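Local coordinates for protein xylooligosaccharide oxidase (Myceliophthora thermophila, PDB 5L6G) that oxidises xylooligosaccharides and other sugars at the C1 hydroxyl to lactones, using a bicovalently bound FAD and reducing molecular oxygen to hydrogen peroxide, at residues V371-I377 with F428-W432; L282-Y286 with H322-S326; G397-F401 with V464-N469. All coordinates share one frame; numbering follows the deposited sequence.

Contact 1 (V371-I377 with F428-W432). With XYP (beta-D-xylopyranose), chain H.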
loop_
_atom_site.group_PDB
_atom_site.type_symbol
_atom_site.label_atom_id
_atom_site.label_comp_id
_atom_site.label_asym_id
_atom_site.label_seq_id
_atom_site.Cartn_x
_atom_site.Cartn_y
_atom_site.Cartn_z
ATOM N N VAL A 371 -11.627 -15.220 18.112
ATOM C CA VAL A 371 -10.837 -15.929 17.120
ATOM C C VAL A 371 -9.458 -16.245 17.687
ATOM O O VAL A 371 -8.762 -15.347 18.189
ATOM C CB VAL A 371 -10.662 -15.109 15.829
ATOM C CG1 VAL A 371 -9.688 -15.806 14.900
ATOM C CG2 VAL A 371 -12.004 -14.875 15.158
ATOM N N ARG A 372 -9.063 -17.508 17.588
ATOM C CA ARG A 372 -7.872 -17.991 18.295
ATOM C C ARG A 372 -6.611 -17.881 17.427
ATOM O O ARG A 372 -5.748 -18.765 17.433
ATOM C CB ARG A 372 -8.099 -19.414 18.818
ATOM C CG ARG A 372 -9.260 -19.486 19.794
ATOM C CD ARG A 372 -9.667 -20.905 20.137
ATOM N NE ARG A 372 -10.913 -20.882 20.887
ATOM C CZ ARG A 372 -11.055 -21.120 22.193
ATOM N NH1 ARG A 372 -10.011 -21.439 22.976
ATOM N NH2 ARG A 372 -12.273 -21.036 22.727
ATOM N N ARG A 373 -6.510 -16.758 16.726
ATOM C CA ARG A 373 -5.348 -16.403 15.936
ATOM C C ARG A 373 -5.008 -14.938 16.144
ATOM O O ARG A 373 -5.844 -14.152 16.587
ATOM C CB ARG A 373 -5.642 -16.622 14.452
ATOM C CG ARG A 373 -5.950 -18.059 14.101
ATOM C CD ARG A 373 -6.061 -18.203 12.590
ATOM N NE ARG A 373 -7.171 -17.441 12.013
ATOM C CZ ARG A 373 -8.437 -17.854 11.952
ATOM N NH1 ARG A 373 -8.813 -19.032 12.489
ATOM N NH2 ARG A 373 -9.359 -17.076 11.380
ATOM N N SER A 374 -3.783 -14.574 15.795
ATOM C CA SER A 374 -3.313 -13.190 15.887
ATOM C C SER A 374 -3.883 -12.283 14.797
ATOM O O SER A 374 -3.271 -12.106 13.723
ATOM C CB SER A 374 -1.789 -13.147 15.792
ATOM O OG SER A 374 -1.186 -13.855 16.842
ATOM N N TRP A 375 -4.985 -11.621 15.095
ATOM C CA TRP A 375 -5.594 -10.724 14.159
ATOM C C TRP A 375 -5.462 -9.274 14.646
ATOM O O TRP A 375 -5.235 -9.031 15.828
ATOM C CB TRP A 375 -7.051 -11.096 13.935
ATOM C CG TRP A 375 -7.886 -10.934 15.155
ATOM C CD1 TRP A 375 -8.168 -11.884 16.081
ATOM C CD2 TRP A 375 -8.517 -9.735 15.602
ATOM N NE1 TRP A 375 -8.942 -11.362 17.074
ATOM C CE2 TRP A 375 -9.171 -10.037 16.802
ATOM C CE3 TRP A 375 -8.595 -8.428 15.097
ATOM C CZ2 TRP A 375 -9.909 -9.087 17.507
ATOM C CZ3 TRP A 375 -9.302 -7.500 15.782
ATOM C CH2 TRP A 375 -9.963 -7.824 16.974
ATOM N N TYR A 376 -5.541 -8.331 13.715
ATOM C CA TYR A 376 -5.705 -6.920 14.077
ATOM C C TYR A 376 -6.564 -6.219 13.053
ATOM O O TYR A 376 -6.765 -6.723 11.938
ATOM C CB TYR A 376 -4.363 -6.183 14.256
ATOM C CG TYR A 376 -3.484 -6.034 13.018
ATOM C CD1 TYR A 376 -3.760 -5.055 12.051
ATOM C CD2 TYR A 376 -2.352 -6.825 12.842
ATOM C CE1 TYR A 376 -2.948 -4.896 10.931
ATOM C CE2 TYR A 376 -1.529 -6.658 11.720
ATOM C CZ TYR A 376 -1.850 -5.694 10.772
ATOM O OH TYR A 376 -1.067 -5.515 9.644
ATOM N N ILE A 377 -7.092 -5.070 13.459
ATOM C CA ILE A 377 -7.770 -4.156 12.562
ATOM C C ILE A 377 -7.123 -2.770 12.706
ATOM O O ILE A 377 -6.852 -2.300 13.817
ATOM C CB ILE A 377 -9.295 -4.091 12.823
ATOM C CG1 ILE A 377 -9.977 -3.161 11.820
ATOM C CG2 ILE A 377 -9.614 -3.632 14.235
ATOM C CD1 ILE A 377 -11.490 -3.249 11.867
ATOM N N PHE A 428 -13.831 -15.523 8.848
ATOM C CA PHE A 428 -13.694 -14.512 9.920
ATOM C C PHE A 428 -13.641 -13.087 9.334
ATOM O O PHE A 428 -14.541 -12.284 9.554
ATOM C CB PHE A 428 -12.488 -14.828 10.830
ATOM C CG PHE A 428 -12.004 -13.657 11.647
ATOM C CD1 PHE A 428 -12.905 -12.785 12.245
ATOM C CD2 PHE A 428 -10.645 -13.447 11.848
ATOM C CE1 PHE A 428 -12.448 -11.683 12.979
ATOM C CE2 PHE A 428 -10.195 -12.363 12.596
ATOM C CZ PHE A 428 -11.095 -11.482 13.151
ATOM N N LEU A 429 -12.595 -12.748 8.607
ATOM C CA LEU A 429 -12.567 -11.419 8.002
ATOM C C LEU A 429 -13.681 -11.210 6.995
ATOM O O LEU A 429 -14.176 -10.090 6.866
ATOM C CB LEU A 429 -11.215 -11.110 7.378
ATOM C CG LEU A 429 -10.078 -11.058 8.393
ATOM C CD1 LEU A 429 -8.810 -10.603 7.693
ATOM C CD2 LEU A 429 -10.398 -10.169 9.598
ATOM N N ASP A 430 -14.099 -12.262 6.285
ATOM C CA ASP A 430 -15.190 -12.105 5.318
ATOM C C ASP A 430 -16.468 -11.628 5.996
ATOM O O ASP A 430 -17.175 -10.754 5.465
ATOM C CB ASP A 430 -15.453 -13.415 4.539
ATOM C CG ASP A 430 -14.360 -13.712 3.515
ATOM O OD1 ASP A 430 -13.493 -12.824 3.313
ATOM O OD2 ASP A 430 -14.360 -14.835 2.927
ATOM N N GLY A 431 -16.771 -12.219 7.148
ATOM C CA GLY A 431 -17.962 -11.888 7.888
ATOM C C GLY A 431 -17.868 -10.472 8.437
ATOM O O GLY A 431 -18.861 -9.744 8.480
ATOM N N TRP A 432 -16.669 -10.078 8.842
ATOM C CA TRP A 432 -16.482 -8.746 9.400
ATOM C C TRP A 432 -16.734 -7.697 8.326
ATOM O O TRP A 432 -17.425 -6.709 8.569
ATOM C CB TRP A 432 -15.071 -8.568 9.964
ATOM C CG TRP A 432 -15.030 -7.618 11.113
ATOM C CD1 TRP A 432 -15.995 -6.753 11.486
ATOM C CD2 TRP A 432 -13.957 -7.453 12.038
ATOM N NE1 TRP A 432 -15.607 -6.057 12.619
ATOM C CE2 TRP A 432 -14.354 -6.475 12.973
ATOM C CE3 TRP A 432 -12.711 -8.054 12.182
ATOM C CZ2 TRP A 432 -13.542 -6.082 14.034
ATOM C CZ3 TRP A 432 -11.900 -7.654 13.229
ATOM C CH2 TRP A 432 -12.318 -6.686 14.142
HETATM O O1 XYP H . -0.921 -0.498 7.460
HETATM C C1 XYP H . 0.244 -1.255 7.782
HETATM C C2 XYP H . 0.685 -0.914 9.204
HETATM C C3 XYP H . 1.801 -1.839 9.672
HETATM C C4 XYP H . 1.394 -3.296 9.477
HETATM C C5 XYP H . 0.940 -3.548 8.033
HETATM O O2 XYP H . 1.143 0.438 9.208
HETATM O O3 XYP H . 2.170 -1.543 11.030
HETATM O O4 XYP H . 2.514 -4.154 9.727
HETATM O O5 XYP H . -0.073 -2.630 7.634
#
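F428 and W432 of helix 426-437 both turn a ring edge toward one indole, that of W375 on strand 374-381. The tight part of the contact is this aromatic cluster. F428 meets the five-membered ring of W375 in a T-shaped pair, with centroids 5.1 Å apart and planes at 75°. W432 makes an offset edge-to-face pair with the six-membered ring, and W375 CZ3 comes within 3.5 Å of W432 CH2. CG of W375 stands between its own backbone N and carbonyl carbon (chi1 65°), which brings the indole across both helix side chains. V371 covers one face of the F428 ring: its CG2 lies 3.6 Å from the F428 ring centroid, almost on the ring normal, as a CH-pi contact. L429 CD2 covers the opposite face. I377 CD1 rests over a face of W432, toward the rim.

The looser margin is at R373, which is partly exposed. Its NH2 approaches F428 CD2 at 3.9 Å, and V371 CG1 lies over the guanidinium. The charge itself pairs with D415 on strand 409-417. Y376 points away from the helix, and its OH lies 3.2 Å from C5 of the bound xylose. The arrangement is a helix packed on a sheet through an aromatic cluster, on one side of a strand whose other side carries Y376 into the sugar pocket.

Contact 2 (L282-Y286 with H322-S326)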
loop_
_atom_site.group_PDB
_atom_site.type_symbol
_atom_site.label_atom_id
_atom_site.label_comp_id
_atom_site.label_asym_id
_atom_site.label_seq_id
_atom_site.Cartn_x
_atom_site.Cartn_y
_atom_site.Cartn_z
ATOM N N LEU A 282 -5.787 4.453 19.842
ATOM C CA LEU A 282 -5.355 5.329 18.794
ATOM C C LEU A 282 -3.853 5.377 18.882
ATOM O O LEU A 282 -3.304 5.362 19.985
ATOM C CB LEU A 282 -5.949 6.716 18.947
ATOM C CG LEU A 282 -7.458 6.776 18.716
ATOM C CD1 LEU A 282 -8.064 7.860 19.586
ATOM C CD2 LEU A 282 -7.759 7.009 17.260
ATOM N N GLN A 283 -3.216 5.437 17.718
ATOM C CA GLN A 283 -1.783 5.611 17.576
ATOM C C GLN A 283 -1.616 6.757 16.605
ATOM O O GLN A 283 -2.202 6.737 15.522
ATOM C CB GLN A 283 -1.126 4.374 16.958
ATOM C CG GLN A 283 -1.407 3.105 17.725
ATOM C CD GLN A 283 -0.758 1.904 17.078
ATOM O OE1 GLN A 283 -0.737 1.773 15.854
ATOM N NE2 GLN A 283 -0.262 1.001 17.903
ATOM N N GLY A 284 -0.801 7.730 16.993
ATOM C CA GLY A 284 -0.574 8.903 16.178
ATOM C C GLY A 284 0.881 9.249 16.002
ATOM O O GLY A 284 1.755 8.754 16.727
ATOM N N LEU A 285 1.132 10.070 14.988
ATOM C CA LEU A 285 2.389 10.769 14.826
ATOM C C LEU A 285 2.027 12.220 14.522
ATOM O O LEU A 285 1.393 12.525 13.506
ATOM C CB LEU A 285 3.232 10.166 13.706
ATOM C CG LEU A 285 4.675 10.673 13.653
ATOM C CD1 LEU A 285 5.449 10.147 14.852
ATOM C CD2 LEU A 285 5.383 10.323 12.365
ATOM N N TYR A 286 2.408 13.109 15.425
ATOM C CA TYR A 286 2.115 14.509 15.274
ATOM C C TYR A 286 3.362 15.194 14.753
ATOM O O TYR A 286 4.443 15.048 15.329
ATOM C CB TYR A 286 1.709 15.078 16.624
ATOM C CG TYR A 286 1.294 16.513 16.564
ATOM C CD1 TYR A 286 0.028 16.869 16.105
ATOM C CD2 TYR A 286 2.169 17.518 16.955
ATOM C CE1 TYR A 286 -0.355 18.189 16.030
ATOM C CE2 TYR A 286 1.798 18.854 16.893
ATOM C CZ TYR A 286 0.532 19.176 16.432
ATOM O OH TYR A 286 0.162 20.477 16.377
ATOM N N HIS A 322 10.077 4.259 14.995
ATOM C CA HIS A 322 9.081 3.987 16.030
ATOM C C HIS A 322 7.930 3.098 15.535
ATOM O O HIS A 322 7.492 2.202 16.246
ATOM C CB HIS A 322 8.483 5.287 16.558
ATOM C CG HIS A 322 7.493 5.068 17.656
ATOM N ND1 HIS A 322 7.870 4.883 18.968
ATOM C CD2 HIS A 322 6.146 4.951 17.631
ATOM C CE1 HIS A 322 6.794 4.672 19.706
ATOM N NE2 HIS A 322 5.735 4.712 18.918
ATOM N N TYR A 323 7.413 3.389 14.345
ATOM C CA TYR A 323 6.292 2.620 13.779
ATOM C C TYR A 323 6.721 1.580 12.743
ATOM O O TYR A 323 5.870 0.980 12.067
ATOM C CB TYR A 323 5.251 3.566 13.171
ATOM C CG TYR A 323 4.419 4.278 14.213
ATOM C CD1 TYR A 323 3.605 3.552 15.085
ATOM C CD2 TYR A 323 4.434 5.671 14.325
ATOM C CE1 TYR A 323 2.837 4.191 16.044
ATOM C CE2 TYR A 323 3.660 6.314 15.280
ATOM C CZ TYR A 323 2.869 5.571 16.136
ATOM O OH TYR A 323 2.090 6.163 17.095
ATOM N N ALA A 324 8.028 1.377 12.618
ATOM C CA ALA A 324 8.589 0.476 11.623
ATOM C C ALA A 324 8.429 -0.980 12.055
ATOM O O ALA A 324 8.171 -1.845 11.216
ATOM C CB ALA A 324 10.052 0.790 11.401
ATOM N N TYR A 325 8.606 -1.243 13.348
ATOM C CA TYR A 325 8.447 -2.596 13.916
ATOM C C TYR A 325 9.372 -3.587 13.203
ATOM O O TYR A 325 8.963 -4.668 12.766
ATOM C CB TYR A 325 6.980 -3.069 13.855
ATOM C CG TYR A 325 5.992 -2.162 14.566
ATOM C CD1 TYR A 325 6.236 -1.700 15.860
ATOM C CD2 TYR A 325 4.800 -1.788 13.954
ATOM C CE1 TYR A 325 5.328 -0.878 16.510
ATOM C CE2 TYR A 325 3.889 -0.963 14.596
ATOM C CZ TYR A 325 4.154 -0.514 15.869
ATOM O OH TYR A 325 3.240 0.291 16.503
ATOM N N SER A 326 10.627 -3.184 13.102
ATOM C CA SER A 326 11.629 -3.896 12.335
ATOM C C SER A 326 12.958 -3.434 12.896
ATOM O O SER A 326 13.113 -2.256 13.238
ATOM C CB SER A 326 11.488 -3.544 10.844
ATOM O OG SER A 326 12.636 -3.890 10.072
#
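Y323 reaches the backbone of strand 280-286 with its phenol end, and this gives the one hydrogen bond between the segments. Y323 OH donates to G284 O at 2.6 Å. The hydroxyl stands above the carbonyl plane, 42° out of it, so the bond does not follow a lone pair. G284 O itself lies at the edge of the phenol ring, near its plane. CG of Y323 is anti to its carbonyl carbon (chi1 -75°), and the ring extends from the end of the helix toward the strand.

The van der Waals contacts are few and lie beside this bond. Q283 CB is 3.7 Å from Y323 OH. L285 CB comes obliquely to the other margin, 4.2 Å from Y323 CE2, on the same side of the ring plane. H322 CD2 covers the opposite face, 3.5 Å above its centre, and F171 stacks on the ring. The phenol is therefore held by its neighbours as well as by its hydroxyl.

The side chains of Q283 and Y325 only come near each other: Q283 NE2 is 3.8 Å from Y325 OH, too far for a bond. The hydrogen-bond partners of the Q283 amide are R272 and Q281. R272 binds the substrate, so Q283 is a second-shell residue that probably helps position it. Y325 belongs to the xylose pocket.

In the fold, strand 280-286 runs between strands 234-240 and 269-275 of the large antiparallel sheet. Y323 also touches S236 of strand 234-240. Segment 322-326 carries the chain from the end of helix 316-322 into the loop before strand 341-349.

Contact 3 (G397-F401 with V464-N469)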
loop_
_atom_site.group_PDB
_atom_site.type_symbol
_atom_site.label_atom_id
_atom_site.label_comp_id
_atom_site.label_asym_id
_atom_site.label_seq_id
_atom_site.Cartn_x
_atom_site.Cartn_y
_atom_site.Cartn_z
ATOM N N GLY A 397 -5.679 11.360 -10.676
ATOM C CA GLY A 397 -5.056 10.043 -10.833
ATOM C C GLY A 397 -6.077 8.931 -10.725
ATOM O O GLY A 397 -7.193 9.158 -10.273
ATOM N N SER A 398 -5.707 7.731 -11.129
ATOM C CA SER A 398 -6.656 6.618 -11.109
ATOM C C SER A 398 -6.996 6.164 -9.694
ATOM O O SER A 398 -8.058 5.583 -9.470
ATOM C CB SER A 398 -6.121 5.440 -11.899
ATOM O OG SER A 398 -4.920 4.981 -11.323
ATOM N N TYR A 399 -6.113 6.430 -8.732
ATOM C CA TYR A 399 -6.420 6.124 -7.335
ATOM C C TYR A 399 -7.805 6.727 -6.986
ATOM O O TYR A 399 -8.031 7.916 -7.181
ATOM C CB TYR A 399 -5.313 6.625 -6.396
ATOM C CG TYR A 399 -5.620 6.312 -4.946
ATOM C CD1 TYR A 399 -5.206 5.111 -4.386
ATOM C CD2 TYR A 399 -6.319 7.210 -4.148
ATOM C CE1 TYR A 399 -5.500 4.786 -3.077
ATOM C CE2 TYR A 399 -6.630 6.896 -2.815
ATOM C CZ TYR A 399 -6.213 5.678 -2.295
ATOM O OH TYR A 399 -6.469 5.304 -0.998
ATOM N N ALA A 400 -8.714 5.915 -6.440
ATOM C CA ALA A 400 -10.143 6.234 -6.488
ATOM C C ALA A 400 -10.682 7.032 -5.314
ATOM O O ALA A 400 -11.776 7.585 -5.379
ATOM C CB ALA A 400 -10.962 4.951 -6.642
ATOM N N PHE A 401 -9.943 7.060 -4.224
ATOM C CA PHE A 401 -10.528 7.424 -2.943
ATOM C C PHE A 401 -10.048 8.779 -2.445
ATOM O O PHE A 401 -9.245 8.866 -1.521
ATOM C CB PHE A 401 -10.264 6.299 -1.955
ATOM C CG PHE A 401 -10.670 4.949 -2.489
ATOM C CD1 PHE A 401 -11.994 4.685 -2.785
ATOM C CD2 PHE A 401 -9.748 3.968 -2.712
ATOM C CE1 PHE A 401 -12.380 3.459 -3.299
ATOM C CE2 PHE A 401 -10.127 2.735 -3.225
ATOM C CZ PHE A 401 -11.436 2.477 -3.515
ATOM N N VAL A 464 -14.171 -2.896 -6.854
ATOM C CA VAL A 464 -13.987 -2.377 -5.507
ATOM C C VAL A 464 -12.677 -1.624 -5.324
ATOM O O VAL A 464 -12.608 -0.692 -4.506
ATOM C CB VAL A 464 -14.147 -3.463 -4.419
ATOM C CG1 VAL A 464 -15.543 -4.070 -4.466
ATOM C CG2 VAL A 464 -13.054 -4.528 -4.501
ATOM N N TYR A 465 -11.634 -2.027 -6.051
ATOM C CA TYR A 465 -10.345 -1.353 -5.956
ATOM C C TYR A 465 -10.318 -0.000 -6.638
ATOM O O TYR A 465 -9.653 0.904 -6.152
ATOM C CB TYR A 465 -9.229 -2.197 -6.580
ATOM C CG TYR A 465 -8.811 -3.451 -5.845
ATOM C CD1 TYR A 465 -8.887 -3.571 -4.455
ATOM C CD2 TYR A 465 -8.282 -4.524 -6.561
ATOM C CE1 TYR A 465 -8.478 -4.745 -3.808
ATOM C CE2 TYR A 465 -7.861 -5.679 -5.923
ATOM C CZ TYR A 465 -7.963 -5.791 -4.555
ATOM O OH TYR A 465 -7.548 -6.961 -3.959
ATOM N N TYR A 466 -11.033 0.133 -7.762
ATOM C CA TYR A 466 -10.942 1.311 -8.616
ATOM C C TYR A 466 -12.243 2.092 -8.828
ATOM O O TYR A 466 -12.201 3.248 -9.308
ATOM C CB TYR A 466 -10.343 0.910 -9.947
ATOM C CG TYR A 466 -9.039 0.178 -9.799
ATOM C CD1 TYR A 466 -7.940 0.794 -9.236
ATOM C CD2 TYR A 466 -8.925 -1.153 -10.189
ATOM C CE1 TYR A 466 -6.736 0.128 -9.106
ATOM C CE2 TYR A 466 -7.728 -1.829 -10.064
ATOM C CZ TYR A 466 -6.640 -1.196 -9.509
ATOM O OH TYR A 466 -5.454 -1.879 -9.386
ATOM N N ARG A 467 -13.375 1.478 -8.463
ATOM C CA ARG A 467 -14.685 2.119 -8.460
ATOM C C ARG A 467 -14.916 2.984 -9.702
ATOM O O ARG A 467 -14.913 2.469 -10.814
ATOM C CB ARG A 467 -14.890 2.888 -7.137
ATOM C CG ARG A 467 -15.099 1.996 -5.913
ATOM C CD ARG A 467 -16.418 1.232 -6.041
ATOM N NE ARG A 467 -16.844 0.555 -4.809
ATOM C CZ ARG A 467 -17.587 -0.556 -4.767
ATOM N NH1 ARG A 467 -17.975 -1.163 -5.892
ATOM N NH2 ARG A 467 -17.939 -1.080 -3.594
ATOM N N GLN A 468 -15.100 4.292 -9.523
ATOM C CA GLN A 468 -15.521 5.148 -10.610
ATOM C C GLN A 468 -14.441 5.322 -11.688
ATOM O O GLN A 468 -14.727 5.800 -12.771
ATOM C CB GLN A 468 -15.919 6.532 -10.068
ATOM C CG GLN A 468 -14.733 7.412 -9.672
ATOM C CD GLN A 468 -14.187 7.124 -8.283
ATOM O OE1 GLN A 468 -14.612 6.186 -7.613
ATOM N NE2 GLN A 468 -13.258 7.962 -7.833
ATOM N N ASN A 469 -13.208 4.943 -11.382
ATOM C CA ASN A 469 -12.114 5.059 -12.342
ATOM C C ASN A 469 -11.854 3.797 -13.159
ATOM O O ASN A 469 -11.012 3.802 -14.074
ATOM C CB ASN A 469 -10.871 5.492 -11.595
ATOM C CG ASN A 469 -10.989 6.899 -11.101
ATOM O OD1 ASN A 469 -11.800 7.660 -11.622
ATOM N ND2 ASN A 469 -10.212 7.261 -10.103
HETATM O O HOH W 1 -9.800 9.697 -8.217
HETATM O O HOH W 2 -7.937 3.134 -6.276
#
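N469 and Q468 each donate a side-chain amide N-H to a backbone carbonyl of segment 397-401. N469 ND2 binds S398 O at 2.8 Å; the acceptor is near the plane of the N469 amide, but the donor stands above the carbonyl plane. Q468 NE2 binds A400 O at 2.9 Å, in the carbonyl plane and on a lone pair. The Q468 chain folds back at chi2 (-83°), bringing its amide to this carbonyl.

Two waters extend the network. One lies between Y399 O and N469 ND2, accepting from the amide and in place to donate to the carbonyl. The other accepts from A400 N and donates to Y465 O. With an alanine in place of N469, S398 O would probably lose this donor and the first water one of its partners.

The rest is van der Waals packing. A400 CB lies 3.4 Å from Y466 O. F401 points its ring edge at V464 O, with CZ at 3.5 Å, and R467 CG approaches F401 CE1.

The contact joins the loop between strands 374-381 and 409-417 to the end of helix 458-466 and the 3-10 turn after it. Helix 204-213 packs against S398, Y466 and N469, and helix 470-480 touches S398 and Y466.

In the fold
From the N terminus, contact 2 comes first. It joins strand 280-286 to the loop after helix 316-322, closing a largely helical excursion of 35 residues. It is complete before the other two begin. Contact 1 then opens at 371-377, and contact 3 opens at 397-401 before contact 1 closes at 428-432. Contact 3 closes last, at 464-469, so these two cross. Contacts 1 and 2 reach the same eight-stranded antiparallel sheet, with centres about 22 Å apart. Contact 1 ties it to helix 426-437. Contact 3 ties a loop between two of its strands to the berberine-like region. Contacts 2 and 3 lie on opposite sides of the chain's centre.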